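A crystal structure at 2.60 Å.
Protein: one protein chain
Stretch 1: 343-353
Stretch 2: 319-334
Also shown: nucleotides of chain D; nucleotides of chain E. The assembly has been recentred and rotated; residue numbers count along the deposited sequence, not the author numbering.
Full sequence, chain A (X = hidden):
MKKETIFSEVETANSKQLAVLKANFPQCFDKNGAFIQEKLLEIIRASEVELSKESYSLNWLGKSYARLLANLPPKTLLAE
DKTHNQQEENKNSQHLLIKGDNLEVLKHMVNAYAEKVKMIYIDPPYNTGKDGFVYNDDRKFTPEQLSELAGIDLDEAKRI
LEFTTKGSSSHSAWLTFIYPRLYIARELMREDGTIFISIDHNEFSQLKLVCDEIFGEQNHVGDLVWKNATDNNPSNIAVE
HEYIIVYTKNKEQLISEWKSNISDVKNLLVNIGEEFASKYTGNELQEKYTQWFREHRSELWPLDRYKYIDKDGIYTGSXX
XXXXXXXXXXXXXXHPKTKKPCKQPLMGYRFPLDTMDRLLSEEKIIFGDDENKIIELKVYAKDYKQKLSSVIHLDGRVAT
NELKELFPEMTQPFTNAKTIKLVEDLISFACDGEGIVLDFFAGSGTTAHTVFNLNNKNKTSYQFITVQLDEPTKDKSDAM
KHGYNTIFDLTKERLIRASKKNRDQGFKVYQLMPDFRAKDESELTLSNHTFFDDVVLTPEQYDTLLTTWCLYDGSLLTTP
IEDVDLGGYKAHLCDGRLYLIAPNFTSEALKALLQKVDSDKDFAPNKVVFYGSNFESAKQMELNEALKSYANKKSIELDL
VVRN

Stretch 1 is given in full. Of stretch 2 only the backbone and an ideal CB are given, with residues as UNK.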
# COMPACT_ATOMS: atom_id res chain seq x y z
N LYS A 343 -34.39 -23.98 -19.97
CA LYS A 343 -33.73 -23.09 -20.92
C LYS A 343 -32.37 -22.65 -20.35
O LYS A 343 -32.26 -22.29 -19.17
CB LYS A 343 -34.59 -21.88 -21.28
CG LYS A 343 -34.05 -21.09 -22.50
CD LYS A 343 -34.98 -19.96 -22.94
CE LYS A 343 -34.84 -18.67 -22.14
NZ LYS A 343 -36.13 -18.23 -21.52
N GLN A 344 -31.35 -22.78 -21.19
CA GLN A 344 -29.98 -22.49 -20.86
C GLN A 344 -29.64 -21.02 -21.12
O GLN A 344 -30.02 -20.48 -22.17
CB GLN A 344 -29.08 -23.39 -21.70
CG GLN A 344 -28.23 -24.36 -20.91
CD GLN A 344 -27.31 -25.14 -21.82
OE1 GLN A 344 -26.91 -24.67 -22.90
NE2 GLN A 344 -26.96 -26.36 -21.41
N PRO A 345 -28.86 -20.35 -20.22
CA PRO A 345 -28.44 -18.96 -20.51
C PRO A 345 -27.62 -18.91 -21.80
O PRO A 345 -26.99 -19.91 -22.15
CB PRO A 345 -27.56 -18.61 -19.30
CG PRO A 345 -27.97 -19.54 -18.24
CD PRO A 345 -28.29 -20.82 -18.94
N LEU A 346 -27.64 -17.78 -22.50
CA LEU A 346 -26.92 -17.56 -23.77
C LEU A 346 -25.45 -17.96 -23.72
O LEU A 346 -24.93 -18.43 -24.72
CB LEU A 346 -27.08 -16.09 -24.21
CG LEU A 346 -26.14 -15.52 -25.29
CD1 LEU A 346 -26.59 -15.92 -26.68
CD2 LEU A 346 -26.01 -14.00 -25.17
N MET A 347 -24.78 -17.77 -22.56
CA MET A 347 -23.36 -18.06 -22.35
C MET A 347 -23.13 -19.33 -21.53
O MET A 347 -21.99 -19.65 -21.18
CB MET A 347 -22.66 -16.86 -21.66
CG MET A 347 -22.73 -15.56 -22.43
SD MET A 347 -22.05 -15.71 -24.10
CE MET A 347 -22.20 -14.04 -24.60
N GLY A 348 -24.21 -20.06 -21.28
CA GLY A 348 -24.18 -21.28 -20.48
C GLY A 348 -24.14 -20.92 -19.01
O GLY A 348 -24.24 -19.74 -18.67
N TYR A 349 -23.93 -21.92 -18.14
CA TYR A 349 -23.87 -21.73 -16.69
C TYR A 349 -22.53 -21.23 -16.16
O TYR A 349 -21.54 -21.29 -16.88
CB TYR A 349 -24.32 -23.01 -15.95
CG TYR A 349 -25.71 -23.46 -16.34
CD1 TYR A 349 -26.84 -22.76 -15.90
CD2 TYR A 349 -25.91 -24.56 -17.17
CE1 TYR A 349 -28.12 -23.16 -16.26
CE2 TYR A 349 -27.19 -24.97 -17.53
CZ TYR A 349 -28.29 -24.26 -17.08
OH TYR A 349 -29.56 -24.68 -17.42
N ARG A 350 -22.53 -20.68 -14.91
CA ARG A 350 -21.34 -20.21 -14.16
C ARG A 350 -20.87 -21.29 -13.16
O ARG A 350 -19.76 -21.18 -12.62
CB ARG A 350 -21.63 -18.90 -13.38
CG ARG A 350 -22.63 -19.05 -12.19
CD ARG A 350 -22.88 -17.77 -11.45
NE ARG A 350 -23.32 -16.70 -12.35
CZ ARG A 350 -23.56 -15.45 -11.98
NH1 ARG A 350 -23.40 -15.08 -10.72
NH2 ARG A 350 -23.93 -14.55 -12.88
N PHE A 351 -21.75 -22.28 -12.89
CA PHE A 351 -21.52 -23.37 -11.95
C PHE A 351 -21.19 -24.65 -12.67
O PHE A 351 -21.88 -24.96 -13.63
CB PHE A 351 -22.77 -23.64 -11.09
CG PHE A 351 -23.26 -22.49 -10.26
CD1 PHE A 351 -22.61 -22.14 -9.07
CD2 PHE A 351 -24.38 -21.75 -10.64
CE1 PHE A 351 -23.05 -21.06 -8.31
CE2 PHE A 351 -24.83 -20.69 -9.86
CZ PHE A 351 -24.16 -20.35 -8.70
N PRO A 352 -20.20 -25.46 -12.18
CA PRO A 352 -19.98 -26.79 -12.77
C PRO A 352 -21.14 -27.70 -12.32
O PRO A 352 -21.71 -27.44 -11.27
CB PRO A 352 -18.67 -27.26 -12.12
CG PRO A 352 -18.11 -26.08 -11.39
CD PRO A 352 -19.30 -25.24 -11.03
N LEU A 353 -21.49 -28.76 -13.09
CA LEU A 353 -22.57 -29.70 -12.71
C LEU A 353 -22.47 -30.12 -11.24
O LEU A 353 -23.49 -30.14 -10.54
CB LEU A 353 -22.55 -30.95 -13.59
CG LEU A 353 -23.89 -31.35 -14.25
CD1 LEU A 353 -23.70 -32.45 -15.27
CD2 LEU A 353 -24.95 -31.74 -13.21
N UNK A 319 -31.36 -14.11 -10.50
CA UNK A 319 -31.17 -14.38 -11.92
C UNK A 319 -29.70 -14.27 -12.22
O UNK A 319 -29.29 -13.57 -13.15
CB UNK A 319 -31.98 -13.42 -12.79
N UNK A 320 -28.93 -15.04 -11.44
CA UNK A 320 -27.47 -15.07 -11.31
C UNK A 320 -26.90 -16.49 -11.41
O UNK A 320 -26.21 -16.98 -10.51
CB UNK A 320 -27.06 -14.44 -9.98
N UNK A 321 -27.15 -17.11 -12.54
CA UNK A 321 -26.79 -18.49 -12.87
C UNK A 321 -25.94 -18.53 -14.15
O UNK A 321 -25.18 -19.47 -14.38
CB UNK A 321 -28.05 -19.34 -13.04
N UNK A 322 -26.01 -17.45 -14.92
CA UNK A 322 -25.34 -17.24 -16.19
C UNK A 322 -23.84 -16.95 -16.09
O UNK A 322 -23.37 -16.41 -15.08
CB UNK A 322 -26.02 -16.08 -16.92
N UNK A 323 -23.12 -17.21 -17.17
CA UNK A 323 -21.69 -16.99 -17.22
C UNK A 323 -21.32 -15.61 -17.84
O UNK A 323 -21.64 -15.36 -19.01
CB UNK A 323 -21.04 -18.12 -18.02
N UNK A 324 -20.57 -14.75 -17.09
CA UNK A 324 -20.15 -13.45 -17.65
C UNK A 324 -19.12 -13.50 -18.76
O UNK A 324 -18.16 -14.26 -18.70
CB UNK A 324 -19.59 -12.58 -16.52
N UNK A 325 -19.33 -12.66 -19.76
CA UNK A 325 -18.41 -12.39 -20.87
C UNK A 325 -18.03 -13.45 -21.88
O UNK A 325 -17.80 -13.11 -23.05
CB UNK A 325 -17.10 -11.90 -20.26
N UNK A 326 -17.86 -14.71 -21.44
CA UNK A 326 -17.39 -15.81 -22.28
C UNK A 326 -18.31 -17.01 -22.22
O UNK A 326 -19.36 -16.98 -21.57
CB UNK A 326 -15.98 -16.23 -21.86
N UNK A 327 -17.87 -18.11 -22.88
CA UNK A 327 -18.54 -19.40 -22.89
C UNK A 327 -18.35 -20.07 -21.53
O UNK A 327 -17.23 -20.06 -20.99
CB UNK A 327 -18.01 -20.29 -24.02
N UNK A 328 -19.42 -20.65 -20.99
CA UNK A 328 -19.40 -21.31 -19.68
C UNK A 328 -19.58 -22.81 -19.68
O UNK A 328 -19.05 -23.52 -20.54
CB UNK A 328 -20.50 -20.70 -18.80
N UNK A 329 -20.30 -23.31 -18.67
CA UNK A 329 -20.59 -24.73 -18.47
C UNK A 329 -21.91 -25.09 -19.15
O UNK A 329 -22.91 -24.41 -18.94
CB UNK A 329 -20.64 -25.07 -16.98
N UNK A 330 -21.90 -26.13 -19.98
CA UNK A 330 -23.08 -26.59 -20.70
C UNK A 330 -23.48 -27.99 -20.22
O UNK A 330 -22.68 -28.93 -20.26
CB UNK A 330 -22.82 -26.59 -22.21
N UNK A 331 -24.70 -28.10 -19.68
CA UNK A 331 -25.27 -29.35 -19.16
C UNK A 331 -26.79 -29.18 -19.00
O UNK A 331 -27.29 -28.07 -19.10
CB UNK A 331 -24.62 -29.73 -17.83
N UNK A 332 -27.51 -30.28 -18.75
CA UNK A 332 -28.96 -30.25 -18.59
C UNK A 332 -29.40 -30.19 -17.14
O UNK A 332 -28.99 -31.03 -16.33
CB UNK A 332 -29.58 -31.48 -19.26
N UNK A 333 -30.28 -29.22 -16.83
CA UNK A 333 -30.91 -29.09 -15.51
C UNK A 333 -32.37 -29.47 -15.74
O UNK A 333 -33.07 -28.81 -16.51
CB UNK A 333 -30.76 -27.69 -14.92
N UNK A 334 -32.80 -30.60 -15.14
CA UNK A 334 -34.14 -31.13 -15.36
C UNK A 334 -35.20 -30.47 -14.53
O UNK A 334 -35.06 -30.34 -13.31
CB UNK A 334 -34.16 -32.63 -15.08
P DA D 5 -30.24 -14.38 -22.91
OP1 DA D 5 -30.34 -14.37 -24.40
OP2 DA D 5 -29.86 -15.66 -22.23
O5' DA D 5 -29.21 -13.23 -22.46
C5' DA D 5 -29.14 -11.93 -23.00
C4' DA D 5 -28.25 -11.02 -22.17
O4' DA D 5 -28.80 -10.74 -20.86
C3' DA D 5 -26.82 -11.48 -21.92
O3' DA D 5 -25.99 -10.45 -22.45
C2' DA D 5 -26.70 -11.65 -20.41
C1' DA D 5 -27.78 -10.71 -19.89
N9 DA D 5 -28.34 -11.06 -18.58
C8 DA D 5 -28.58 -12.31 -18.11
N7 DA D 5 -29.04 -12.33 -16.88
C5 DA D 5 -29.07 -11.00 -16.49
C6 DA D 5 -29.48 -10.35 -15.29
N6 DA D 5 -29.93 -11.02 -14.21
N1 DA D 5 -29.37 -8.99 -15.23
C2 DA D 5 -28.94 -8.35 -16.32
N3 DA D 5 -28.52 -8.86 -17.48
C4 DA D 5 -28.62 -10.20 -17.52
P DC E 13 -18.06 -22.84 -8.30
OP1 DC E 13 -18.03 -24.17 -7.67
OP2 DC E 13 -18.92 -22.64 -9.50
O5' DC E 13 -18.57 -21.80 -7.22
C5' DC E 13 -19.47 -20.81 -7.82
C4' DC E 13 -18.77 -19.54 -8.32
O4' DC E 13 -18.08 -19.61 -9.60
C3' DC E 13 -19.66 -18.37 -8.60
O3' DC E 13 -20.38 -18.04 -7.42
C2' DC E 13 -18.52 -17.41 -8.93
C1' DC E 13 -17.61 -18.28 -9.79
N1 DC E 13 -17.43 -17.80 -11.23
C2 DC E 13 -16.90 -16.51 -11.50
O2 DC E 13 -16.53 -15.76 -10.58
N3 DC E 13 -16.71 -16.11 -12.80
C4 DC E 13 -17.03 -16.92 -13.81
N4 DC E 13 -16.81 -16.47 -15.06
C5 DC E 13 -17.57 -18.22 -13.57
C6 DC E 13 -17.76 -18.61 -12.30
P DG E 15 -22.46 -12.80 -3.54
OP1 DG E 15 -21.74 -12.19 -2.40
OP2 DG E 15 -22.82 -14.24 -3.51
O5' DG E 15 -23.80 -12.00 -3.94
C5' DG E 15 -23.87 -10.57 -3.75
C4' DG E 15 -24.77 -9.85 -4.74
O4' DG E 15 -24.23 -9.95 -6.08
C3' DG E 15 -26.25 -10.28 -4.81
O3' DG E 15 -27.07 -9.13 -5.03
C2' DG E 15 -26.28 -11.13 -6.07
C1' DG E 15 -25.31 -10.32 -6.92
N9 DG E 15 -24.85 -10.99 -8.12
C8 DG E 15 -24.87 -12.35 -8.34
N7 DG E 15 -24.35 -12.67 -9.48
C5 DG E 15 -24.07 -11.44 -10.11
C6 DG E 15 -23.49 -11.17 -11.37
O6 DG E 15 -23.24 -12.02 -12.25
N1 DG E 15 -23.28 -9.80 -11.60
C2 DG E 15 -23.57 -8.81 -10.68
N2 DG E 15 -23.34 -7.54 -11.04
N3 DG E 15 -24.08 -9.06 -9.47
C4 DG E 15 -24.33 -10.39 -9.26

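Position 319 points its CB away from stretch 1, which sets no demand; polar chains suit. Gln319 sits there, its O taking a 2.8 Å hydrogen bond from N6 of DA5. At 320 the CB points sideways, 3.8 Å from Arg350 NH1 and close to DG15, so something small is favoured. Ser320 packs its CB against that NH1.

Position 321 turns its CB away, yet an ideal CB lies 4.6 Å from Tyr349 CD1, 4.7 Å from Phe351 CE2 and 5.2 Å from Pro345 CG. A short or branched apolar chain would reach them. Val321 does: CG1 lies 3.6 Å from Tyr349 CD1, and CG2 4.1 Å from Phe351 CE2. Its O accepts from Arg350 N at 3.0 Å.

At 322 the CB lies 3.8 Å from Pro345 CB, with the Arg350 guanidinium and the DA5 base beyond; a flat ring or a slim polar chain would fit. His322 slots its ring between Arg350 NH2 and DA5 N7, on opposite faces, while its O receives Arg350 NE (2.7 Å) and NH2 (2.9 Å). The same guanidinium donates NH1 to DG15 N7 (2.9 Å).

Position 323 points toward Met347 O, Gly348 O and Tyr349 O, which crowd the CB, so a compact chain suits, ideally one carrying a donor. Asn323 sends ND2 to the backbone O of position 326 (2.8 Å), and its OD1 accepts from DC13 N4 (3.3 Å).

At 324, pointing away, phi of -70° permits Pro324; positive phi at 325 favours Gly325; 326 points away into open space, which accepts Lys326. Stretch 1 asks little of 327, also pointing away, and many polar chains would do; Glu327 forms a salt bridge, OE2 to NH2 of the residue at 330 (2.6 Å).

At 328 an ideal CB would lie 2.3 Å from Tyr349 O, a clash, so only glycine suits. Gly328 N donates to Met347 O (2.8 Å).

Position 329 pairs its backbone with Tyr349 in both directions; its sideways CB runs near Phe351 O and Pro352, inviting a broad apolar or aromatic chain. Tyr329 lays one ring face over Pro352 CA.

From 330, a long donor could reach Gln344 OE1 and the turn carbonyls. Arg330 gives NH1 to Gln344 OE1 and NH2 to Leu346 O, both 2.9 Å.

At 331, Leu353 and the Tyr349 ring leave a slot for a flat ring, with Phe351 O awaiting a donor. Tyr331 stacks offset on Tyr349, takes Leu353 CG on its opposite face, and donates OH to Phe351 O (2.7 Å).

Position 332 points away, suiting polar chains; Asp332 makes no close contact with stretch 1. Position 333 points toward the Tyr349 ring, favouring aliphatics; Ile333 sets CD1 over its face, 3.3 Å from Tyr349 CZ. Position 334 is out of reach: Ile334.

Stretch 2 (319-334) QSVHNPGKEGYRYDII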
# COMPACT_ATOMS: atom_id res chain seq x y z
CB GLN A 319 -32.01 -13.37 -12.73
CG GLN A 319 -33.47 -13.38 -12.25
CD GLN A 319 -34.33 -12.28 -12.76
OE1 GLN A 319 -33.88 -11.20 -13.21
NE2 GLN A 319 -35.62 -12.54 -12.68
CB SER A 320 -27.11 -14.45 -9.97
OG SER A 320 -27.75 -13.19 -9.87
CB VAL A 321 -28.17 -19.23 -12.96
CG1 VAL A 321 -28.40 -19.97 -14.27
CG2 VAL A 321 -28.45 -20.07 -11.72
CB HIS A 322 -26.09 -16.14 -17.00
CG HIS A 322 -26.09 -14.78 -16.36
ND1 HIS A 322 -26.68 -14.55 -15.12
CD2 HIS A 322 -25.61 -13.61 -16.85
CE1 HIS A 322 -26.53 -13.26 -14.88
NE2 HIS A 322 -25.89 -12.65 -15.90
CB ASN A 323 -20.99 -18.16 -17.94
CG ASN A 323 -19.49 -18.14 -17.85
OD1 ASN A 323 -18.91 -18.28 -16.78
ND2 ASN A 323 -18.83 -17.95 -18.97
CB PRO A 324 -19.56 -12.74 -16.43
CG PRO A 324 -19.03 -13.86 -15.57
CD PRO A 324 -20.07 -14.93 -15.71
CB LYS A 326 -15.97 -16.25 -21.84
CG LYS A 326 -14.93 -15.14 -21.76
CD LYS A 326 -13.66 -15.65 -21.10
CE LYS A 326 -12.75 -14.51 -20.71
NZ LYS A 326 -11.51 -14.98 -20.03
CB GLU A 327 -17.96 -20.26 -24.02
CG GLU A 327 -19.00 -20.74 -25.02
CD GLU A 327 -19.99 -21.75 -24.48
OE1 GLU A 327 -19.54 -22.80 -23.95
OE2 GLU A 327 -21.21 -21.50 -24.58
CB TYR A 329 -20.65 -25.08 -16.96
CG TYR A 329 -19.39 -24.69 -16.20
CD1 TYR A 329 -18.28 -25.53 -16.16
CD2 TYR A 329 -19.30 -23.45 -15.55
CE1 TYR A 329 -17.12 -25.16 -15.49
CE2 TYR A 329 -18.13 -23.07 -14.88
CZ TYR A 329 -17.04 -23.93 -14.86
OH TYR A 329 -15.90 -23.59 -14.20
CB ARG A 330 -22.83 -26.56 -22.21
CG ARG A 330 -22.41 -25.20 -22.75
CD ARG A 330 -23.60 -24.31 -23.01
NE ARG A 330 -23.25 -23.08 -23.72
CZ ARG A 330 -24.15 -22.17 -24.08
NH1 ARG A 330 -25.44 -22.35 -23.82
NH2 ARG A 330 -23.76 -21.07 -24.73
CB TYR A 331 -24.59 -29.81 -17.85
CG TYR A 331 -24.53 -28.75 -16.77
CD1 TYR A 331 -25.62 -28.51 -15.95
CD2 TYR A 331 -23.39 -27.98 -16.59
CE1 TYR A 331 -25.59 -27.51 -14.98
CE2 TYR A 331 -23.34 -26.97 -15.63
CZ TYR A 331 -24.45 -26.73 -14.83
OH TYR A 331 -24.43 -25.76 -13.87
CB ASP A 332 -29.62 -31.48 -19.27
CG ASP A 332 -29.65 -31.53 -20.79
OD1 ASP A 332 -29.15 -30.58 -21.44
OD2 ASP A 332 -30.17 -32.53 -21.34
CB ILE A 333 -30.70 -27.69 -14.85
CG1 ILE A 333 -29.18 -27.39 -14.69
CG2 ILE A 333 -31.44 -27.62 -13.50
CD1 ILE A 333 -28.83 -26.07 -14.39
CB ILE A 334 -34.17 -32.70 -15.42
CG1 ILE A 334 -34.02 -33.20 -16.88
CG2 ILE A 334 -35.43 -33.31 -14.75
CD1 ILE A 334 -32.63 -33.09 -17.51
O HOH W 1 -30.72 -26.97 -18.58
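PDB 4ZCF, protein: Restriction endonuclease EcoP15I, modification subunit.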